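Enoyl CoA hydratase/isomerase (Crotonase) (Legionella pneumophila subsp. pneumophila, PDB 3I47) probably acts as an enoyl-CoA hydratase or isomerase of the crotonase family, working on acyl groups bound to coenzyme A. Local coordinates at residues A[6-11]-A[37-42]; A[93-98]-A[118-123]; A[103-108]-A[191-196]. All coordinates share one frame; numbering follows the deposited sequence.

How the interactions relate
Interaction 2 lies deep in the interior and interaction 3 is buried, whereas interaction 1 is only partly buried, at the edge strand of the main sheet. Interactions 1 and 3 each lay a helix on this sheet, one nearly parallel and the other nearly antiparallel to its strand, but on opposite faces. Interaction 2 joins two helix ends on the same side as helix 30-45, and Leu40 of interaction 1 packs on its Ile95. Its Ile123 continues into the strand beside 103-106. At the sheet edge an arginine's aliphatic part, a tyrosine and a water meet; interaction 2 sets a methyl against small residues beside a water, interaction 3 methionine and isoleucine against threonine and a tyrosine ring edge.

Interaction 1: A[6-11]-A[37-42]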
# COMPACT_ATOMS: atom_id res chain seq x y z
N LEU A 6 -16.93 1.96 -3.26
CA LEU A 6 -15.81 1.70 -2.38
C LEU A 6 -16.37 1.33 -1.02
O LEU A 6 -17.05 2.14 -0.39
CB LEU A 6 -14.91 2.93 -2.30
CG LEU A 6 -13.67 2.69 -1.44
CD1 LEU A 6 -12.65 1.91 -2.24
CD2 LEU A 6 -13.10 3.98 -0.95
N LEU A 7 -16.10 0.10 -0.59
CA LEU A 7 -16.57 -0.40 0.68
C LEU A 7 -15.54 -0.15 1.77
O LEU A 7 -14.34 -0.11 1.49
CB LEU A 7 -16.91 -1.89 0.59
CG LEU A 7 -17.87 -2.30 -0.53
CD1 LEU A 7 -17.97 -3.82 -0.64
CD2 LEU A 7 -19.26 -1.67 -0.35
N TYR A 8 -16.01 0.05 2.99
CA TYR A 8 -15.10 0.27 4.12
C TYR A 8 -15.65 -0.42 5.35
O TYR A 8 -16.79 -0.17 5.75
CB TYR A 8 -14.92 1.77 4.35
CG TYR A 8 -14.03 2.13 5.52
CD1 TYR A 8 -12.74 1.60 5.61
CD2 TYR A 8 -14.47 3.01 6.51
CE1 TYR A 8 -11.91 1.92 6.69
CE2 TYR A 8 -13.65 3.34 7.58
CZ TYR A 8 -12.38 2.80 7.67
OH TYR A 8 -11.58 3.14 8.73
N GLU A 9 -14.84 -1.30 5.94
CA GLU A 9 -15.22 -1.96 7.19
C GLU A 9 -13.99 -2.25 8.04
O GLU A 9 -12.87 -2.30 7.53
CB GLU A 9 -16.02 -3.25 6.93
CG GLU A 9 -15.23 -4.46 6.44
CD GLU A 9 -16.06 -5.74 6.45
OE1 GLU A 9 -16.71 -6.04 7.48
OE2 GLU A 9 -16.05 -6.46 5.43
N ILE A 10 -14.22 -2.41 9.34
CA ILE A 10 -13.16 -2.76 10.29
C ILE A 10 -13.42 -4.15 10.87
O ILE A 10 -14.53 -4.43 11.34
CB ILE A 10 -13.07 -1.71 11.43
CG1 ILE A 10 -12.77 -0.32 10.86
CG2 ILE A 10 -12.00 -2.11 12.46
CD1 ILE A 10 -13.09 0.81 11.81
N GLN A 11 -12.41 -5.02 10.80
CA GLN A 11 -12.44 -6.35 11.42
C GLN A 11 -11.18 -6.53 12.28
O GLN A 11 -10.09 -6.40 11.76
CB GLN A 11 -12.40 -7.45 10.36
CG GLN A 11 -13.60 -7.59 9.45
CD GLN A 11 -13.42 -8.71 8.42
OE1 GLN A 11 -12.63 -9.64 8.62
NE2 GLN A 11 -14.15 -8.62 7.31
N ARG A 37 -9.35 8.37 -0.84
CA ARG A 37 -8.67 9.34 0.04
C ARG A 37 -9.43 9.53 1.36
O ARG A 37 -8.82 9.52 2.44
CB ARG A 37 -8.54 10.70 -0.64
CG ARG A 37 -7.55 10.74 -1.78
CD ARG A 37 -7.51 12.14 -2.40
NE ARG A 37 -6.91 13.11 -1.48
CZ ARG A 37 -6.93 14.43 -1.68
NH1 ARG A 37 -7.53 14.94 -2.75
NH2 ARG A 37 -6.35 15.24 -0.80
N ILE A 38 -10.74 9.71 1.26
CA ILE A 38 -11.55 9.96 2.46
C ILE A 38 -11.55 8.76 3.39
O ILE A 38 -11.33 8.91 4.60
CB ILE A 38 -12.99 10.37 2.10
CG1 ILE A 38 -12.97 11.71 1.35
CG2 ILE A 38 -13.85 10.47 3.37
CD1 ILE A 38 -14.29 12.11 0.72
N ARG A 39 -11.79 7.57 2.84
CA ARG A 39 -11.81 6.37 3.68
C ARG A 39 -10.45 6.09 4.28
O ARG A 39 -10.36 5.67 5.44
CB ARG A 39 -12.28 5.14 2.89
CG ARG A 39 -13.67 5.26 2.30
CD ARG A 39 -14.72 5.55 3.31
NE ARG A 39 -16.03 5.43 2.69
CZ ARG A 39 -17.17 5.53 3.35
NH1 ARG A 39 -17.16 5.79 4.66
NH2 ARG A 39 -18.32 5.39 2.71
N LEU A 40 -9.38 6.30 3.51
CA LEU A 40 -8.03 6.10 4.03
C LEU A 40 -7.76 7.04 5.20
O LEU A 40 -7.24 6.60 6.24
CB LEU A 40 -7.00 6.33 2.91
CG LEU A 40 -5.55 6.31 3.40
CD1 LEU A 40 -5.13 4.90 3.79
CD2 LEU A 40 -4.63 6.88 2.31
N ASP A 41 -8.14 8.31 5.05
CA ASP A 41 -7.99 9.30 6.11
C ASP A 41 -8.71 8.86 7.38
O ASP A 41 -8.16 8.95 8.47
CB ASP A 41 -8.51 10.67 5.65
CG ASP A 41 -8.29 11.76 6.68
OD1 ASP A 41 -7.14 12.23 6.83
OD2 ASP A 41 -9.27 12.17 7.34
N SER A 42 -9.93 8.36 7.22
CA SER A 42 -10.70 7.86 8.36
C SER A 42 -9.96 6.72 9.07
O SER A 42 -9.84 6.72 10.30
CB SER A 42 -12.07 7.39 7.89
OG SER A 42 -12.85 8.48 7.43
O HOH W 1 -16.77 4.87 -0.01
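Leu6 and Arg39 are joined by a water that accepts from Arg39 NE at 2.9 Å and lies 2.8 Å from Leu6 O, to which it probably donates. The water sits at the edge of the guanidinium, in its plane, while Tyr8 CB lies over one face. The aliphatic part of Arg39 does most of the touching: CG meets Leu6 CD2 at 3.5 Å, the two side chains running past each other in opposite directions, and CD rests 3.9 Å from Tyr8 CB. Beyond the bend at chi2 (-57°) the end of the arginine runs crosswise over the strand past Tyr8 CB, with NE left beside the water. With CG opposite the backbone N, Tyr8 reaches out to the helix; its ring plane is inclined 32° to the guanidinium, and the ring meets the arginine through CG and CD2, against Arg39 CD. Arg39 O lies over one ring face, toward the rim, and Tyr8 OH comes within 3.9 Å of Ser42 C. Strand 6-11 is the edge strand of the main sheet and pairs antiparallel with strand 14-19, whose Leu17 touches both Tyr8 and Arg39. Helix 30-45 runs along it at an angle of only 8°, the short axes 9.7 Å apart, and its other flank, through Leu40, packs on Ser94 and Ile95 of helix 78-97.

Interaction 2: A[93-98]-A[118-123]; sequences YSISQS and AAACDI
Ile95 CG2 fits against the C-terminal end of helix 113-120, 3.5 Å from Ala120 O and 3.9 Å from Ala120 CB. The same methyl also lies 3.9 Å from Cys121 SG, so one branch of the isoleucine makes the apolar contact with both residues. It is placed there by chi1 (-68°), which sets CG2 opposite the backbone N, with CG1 beside the backbone N and opposite the carbonyl carbon. Small residues let the chains come close: the CA atoms of Ser96 and Ala120 are 5.5 Å apart, and Ser96 CA sits 4.0 Å from Ala120 O. Just beside this packing a water lies 2.7 Å from Ile95 O and makes a weaker, longer link to Asp122 OD1, bridging the last turn of one helix and the loop after the other.

Further out, Ser96 OG turns back on its own helix and donates to Tyr93 O at 2.8 Å; that carbonyl also takes the helical bond from Gln97 N, so two donors share it near the helix end. Asp122 is positioned by a salt bridge to Lys212, which also donates to Ser98 O and thereby ties the two segments together a second time. Thr102 OG1 is hydrogen-bonded to Asp122 N. Leu40 of helix 30-45 and Leu54 of strand 51-56 close round Ile95, and Cys121 packs on Leu54 and Ala104. Helix 113-120, after the short strand 109-111, lies in the crossover between the parallel neighbours 102-106 and 123-127. In the crotonase fold the start of this helix, after a glycine-rich turn, typically supplies a backbone N-H to the oxyanion hole; the contact described here lies at its other, C-terminal end.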
# COMPACT_ATOMS: atom_id res chain seq x y z
N TYR A 93 0.46 9.87 -1.78
CA TYR A 93 1.23 10.49 -0.72
C TYR A 93 0.66 10.11 0.64
O TYR A 93 1.40 9.70 1.53
CB TYR A 93 1.27 12.01 -0.90
CG TYR A 93 2.15 12.70 0.10
CD1 TYR A 93 3.54 12.51 0.09
CD2 TYR A 93 1.61 13.53 1.06
CE1 TYR A 93 4.36 13.15 1.01
CE2 TYR A 93 2.43 14.18 2.00
CZ TYR A 93 3.80 13.98 1.95
OH TYR A 93 4.61 14.62 2.87
N SER A 94 -0.66 10.21 0.77
CA SER A 94 -1.32 9.87 2.01
C SER A 94 -1.08 8.41 2.42
O SER A 94 -0.85 8.13 3.61
CB SER A 94 -2.81 10.19 1.91
OG SER A 94 -2.96 11.60 1.91
N ILE A 95 -1.12 7.49 1.45
CA ILE A 95 -0.81 6.08 1.74
C ILE A 95 0.62 5.99 2.30
O ILE A 95 0.87 5.37 3.35
CB ILE A 95 -0.95 5.16 0.49
CG1 ILE A 95 -2.42 5.05 0.06
CG2 ILE A 95 -0.38 3.76 0.79
CD1 ILE A 95 -2.58 4.52 -1.37
N SER A 96 1.56 6.62 1.60
CA SER A 96 2.99 6.51 1.95
C SER A 96 3.31 7.12 3.32
O SER A 96 4.26 6.69 4.00
CB SER A 96 3.87 7.13 0.87
OG SER A 96 3.82 8.55 0.90
N GLN A 97 2.53 8.13 3.70
CA GLN A 97 2.69 8.84 4.97
C GLN A 97 1.97 8.20 6.16
O GLN A 97 2.14 8.66 7.30
CB GLN A 97 2.21 10.29 4.82
CG GLN A 97 3.15 11.16 3.99
CD GLN A 97 4.44 11.48 4.74
OE1 GLN A 97 4.41 12.06 5.83
NE2 GLN A 97 5.57 11.11 4.16
N SER A 98 1.18 7.16 5.92
CA SER A 98 0.48 6.46 7.01
C SER A 98 1.48 5.98 8.06
O SER A 98 2.41 5.26 7.70
CB SER A 98 -0.25 5.23 6.47
OG SER A 98 -0.80 4.47 7.55
N ALA A 118 -0.02 -0.57 -5.19
CA ALA A 118 0.75 -1.67 -4.62
C ALA A 118 2.13 -1.18 -4.16
O ALA A 118 2.60 -1.57 -3.10
CB ALA A 118 0.90 -2.83 -5.63
N ALA A 119 2.76 -0.32 -4.95
CA ALA A 119 4.07 0.22 -4.59
C ALA A 119 4.02 1.23 -3.42
O ALA A 119 4.97 1.33 -2.65
CB ALA A 119 4.73 0.86 -5.82
N ALA A 120 2.92 1.98 -3.30
CA ALA A 120 2.81 2.98 -2.25
C ALA A 120 2.60 2.36 -0.88
O ALA A 120 3.00 2.93 0.14
CB ALA A 120 1.65 3.94 -2.57
N CYS A 121 1.93 1.21 -0.87
CA CYS A 121 1.71 0.46 0.38
C CYS A 121 3.02 -0.13 0.88
O CYS A 121 3.95 -0.36 0.10
CB CYS A 121 0.69 -0.65 0.16
SG CYS A 121 -1.01 -0.03 -0.04
N ASP A 122 3.09 -0.40 2.18
CA ASP A 122 4.30 -1.03 2.74
C ASP A 122 4.50 -2.43 2.16
O ASP A 122 5.64 -2.85 1.90
CB ASP A 122 4.22 -1.19 4.25
CG ASP A 122 4.13 0.11 4.99
OD1 ASP A 122 4.83 1.09 4.63
OD2 ASP A 122 3.36 0.14 5.97
N ILE A 123 3.40 -3.15 2.01
CA ILE A 123 3.42 -4.57 1.67
C ILE A 123 2.38 -4.80 0.59
O ILE A 123 1.28 -4.25 0.66
CB ILE A 123 3.05 -5.45 2.89
CG1 ILE A 123 4.06 -5.26 4.03
CG2 ILE A 123 2.94 -6.93 2.49
CD1 ILE A 123 3.49 -5.69 5.41
O HOH W 2 2.38 3.29 4.19

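Interaction 3: A[103-108]-A[191-196]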
# COMPACT_ATOMS: atom_id res chain seq x y z
N ILE A 103 -1.24 -2.44 3.49
CA ILE A 103 -1.11 -3.67 2.70
C ILE A 103 -2.02 -3.55 1.49
O ILE A 103 -3.20 -3.22 1.64
CB ILE A 103 -1.56 -4.91 3.51
CG1 ILE A 103 -0.62 -5.13 4.70
CG2 ILE A 103 -1.60 -6.17 2.62
CD1 ILE A 103 -1.16 -6.12 5.72
N ALA A 104 -1.47 -3.83 0.31
CA ALA A 104 -2.29 -3.95 -0.92
C ALA A 104 -2.48 -5.42 -1.27
O ALA A 104 -1.51 -6.19 -1.25
CB ALA A 104 -1.61 -3.23 -2.08
N MET A 105 -3.72 -5.81 -1.59
CA MET A 105 -4.05 -7.20 -1.89
C MET A 105 -4.50 -7.20 -3.35
O MET A 105 -5.54 -6.59 -3.67
CB MET A 105 -5.17 -7.70 -0.96
CG MET A 105 -5.70 -9.10 -1.26
SD MET A 105 -7.12 -9.64 -0.23
CE MET A 105 -8.29 -10.04 -1.50
N VAL A 106 -3.72 -7.84 -4.22
CA VAL A 106 -3.91 -7.69 -5.66
C VAL A 106 -4.27 -9.01 -6.36
O VAL A 106 -3.47 -9.96 -6.36
CB VAL A 106 -2.63 -7.13 -6.32
CG1 VAL A 106 -2.83 -6.96 -7.83
CG2 VAL A 106 -2.21 -5.81 -5.67
N GLN A 107 -5.45 -9.03 -6.97
CA GLN A 107 -5.89 -10.13 -7.83
C GLN A 107 -6.02 -9.61 -9.27
O GLN A 107 -6.27 -8.42 -9.50
CB GLN A 107 -7.24 -10.68 -7.35
CG GLN A 107 -8.52 -10.03 -7.96
CD GLN A 107 -8.87 -8.62 -7.45
OE1 GLN A 107 -8.08 -7.96 -6.74
NE2 GLN A 107 -10.06 -8.14 -7.83
N GLY A 108 -5.85 -10.51 -10.23
CA GLY A 108 -6.04 -10.11 -11.64
C GLY A 108 -5.15 -8.96 -12.07
O GLY A 108 -4.02 -8.80 -11.58
N GLU A 191 -8.21 -14.91 2.42
CA GLU A 191 -7.95 -15.59 3.69
C GLU A 191 -6.51 -15.36 4.14
O GLU A 191 -6.25 -15.04 5.31
CB GLU A 191 -8.26 -17.08 3.59
CG GLU A 191 -9.76 -17.39 3.45
CD GLU A 191 -10.31 -17.33 2.02
OE1 GLU A 191 -11.43 -17.85 1.83
OE2 GLU A 191 -9.69 -16.77 1.07
N PHE A 192 -5.56 -15.51 3.22
CA PHE A 192 -4.15 -15.25 3.54
C PHE A 192 -3.94 -13.82 4.04
O PHE A 192 -3.28 -13.57 5.05
CB PHE A 192 -3.26 -15.50 2.30
CG PHE A 192 -1.80 -15.23 2.54
CD1 PHE A 192 -1.27 -13.94 2.41
CD2 PHE A 192 -0.95 -16.27 2.93
CE1 PHE A 192 0.10 -13.69 2.66
CE2 PHE A 192 0.40 -16.04 3.17
CZ PHE A 192 0.94 -14.74 3.04
N THR A 193 -4.50 -12.86 3.30
CA THR A 193 -4.32 -11.46 3.60
C THR A 193 -4.91 -11.08 4.95
O THR A 193 -4.27 -10.37 5.73
CB THR A 193 -4.93 -10.60 2.47
OG1 THR A 193 -4.22 -10.87 1.27
CG2 THR A 193 -4.81 -9.12 2.80
N LEU A 194 -6.12 -11.54 5.24
CA LEU A 194 -6.75 -11.23 6.52
C LEU A 194 -5.95 -11.78 7.70
O LEU A 194 -5.77 -11.10 8.72
CB LEU A 194 -8.18 -11.76 6.58
CG LEU A 194 -9.19 -11.11 5.64
CD1 LEU A 194 -10.56 -11.76 5.82
CD2 LEU A 194 -9.28 -9.60 5.87
N LYS A 195 -5.44 -12.99 7.56
CA LYS A 195 -4.64 -13.60 8.62
C LYS A 195 -3.32 -12.89 8.81
O LYS A 195 -2.88 -12.68 9.95
CB LYS A 195 -4.41 -15.08 8.33
CG LYS A 195 -5.63 -15.92 8.58
CD LYS A 195 -5.26 -17.34 8.88
CE LYS A 195 -6.50 -18.16 9.10
NZ LYS A 195 -6.17 -19.60 9.11
N TYR A 196 -2.70 -12.49 7.71
CA TYR A 196 -1.41 -11.83 7.75
C TYR A 196 -1.55 -10.44 8.37
O TYR A 196 -0.73 -10.05 9.21
CB TYR A 196 -0.83 -11.77 6.33
CG TYR A 196 0.56 -11.20 6.22
CD1 TYR A 196 1.68 -11.97 6.51
CD2 TYR A 196 0.75 -9.89 5.80
CE1 TYR A 196 2.97 -11.45 6.39
CE2 TYR A 196 2.04 -9.35 5.68
CZ TYR A 196 3.14 -10.15 5.97
OH TYR A 196 4.41 -9.63 5.84
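Met105 leaves strand 102-106 toward Thr193, and CB already lies 4.0 Å from both Thr193 OG1 and CG2. CG, opposite the backbone N (chi1 175°), comes to 3.4 Å from Thr193 OG1. An extended chi2 then carries SD across the threonine, 3.5 Å from its OG1 and 3.6 Å from its CB. At chi3 (125°) the chain bends and CE turns off from the threonine; the side chain also packs on Leu189 and Leu190, one turn earlier in the helix. The hydroxyl of Thr193 that Met105 brushes past makes its hydrogen bond to Leu189 O, within its own helix, so toward the strand it offers a van der Waals surface. This is alpha/beta packing as found in crotonase-like folds: helix 189-201 lies on a central strand of the main sheet, nearly antiparallel to it at 170°, with the short axes 9.9 Å apart. Two residues before Met105, Ile103 points to the same helix. Its CG2 lies 4.4 Å from Thr193 CG2, while CD1 reaches the edge of the Tyr196 ring, near its plane, 4.2 Å from CD2. That ring in turn meets His182 edge to face.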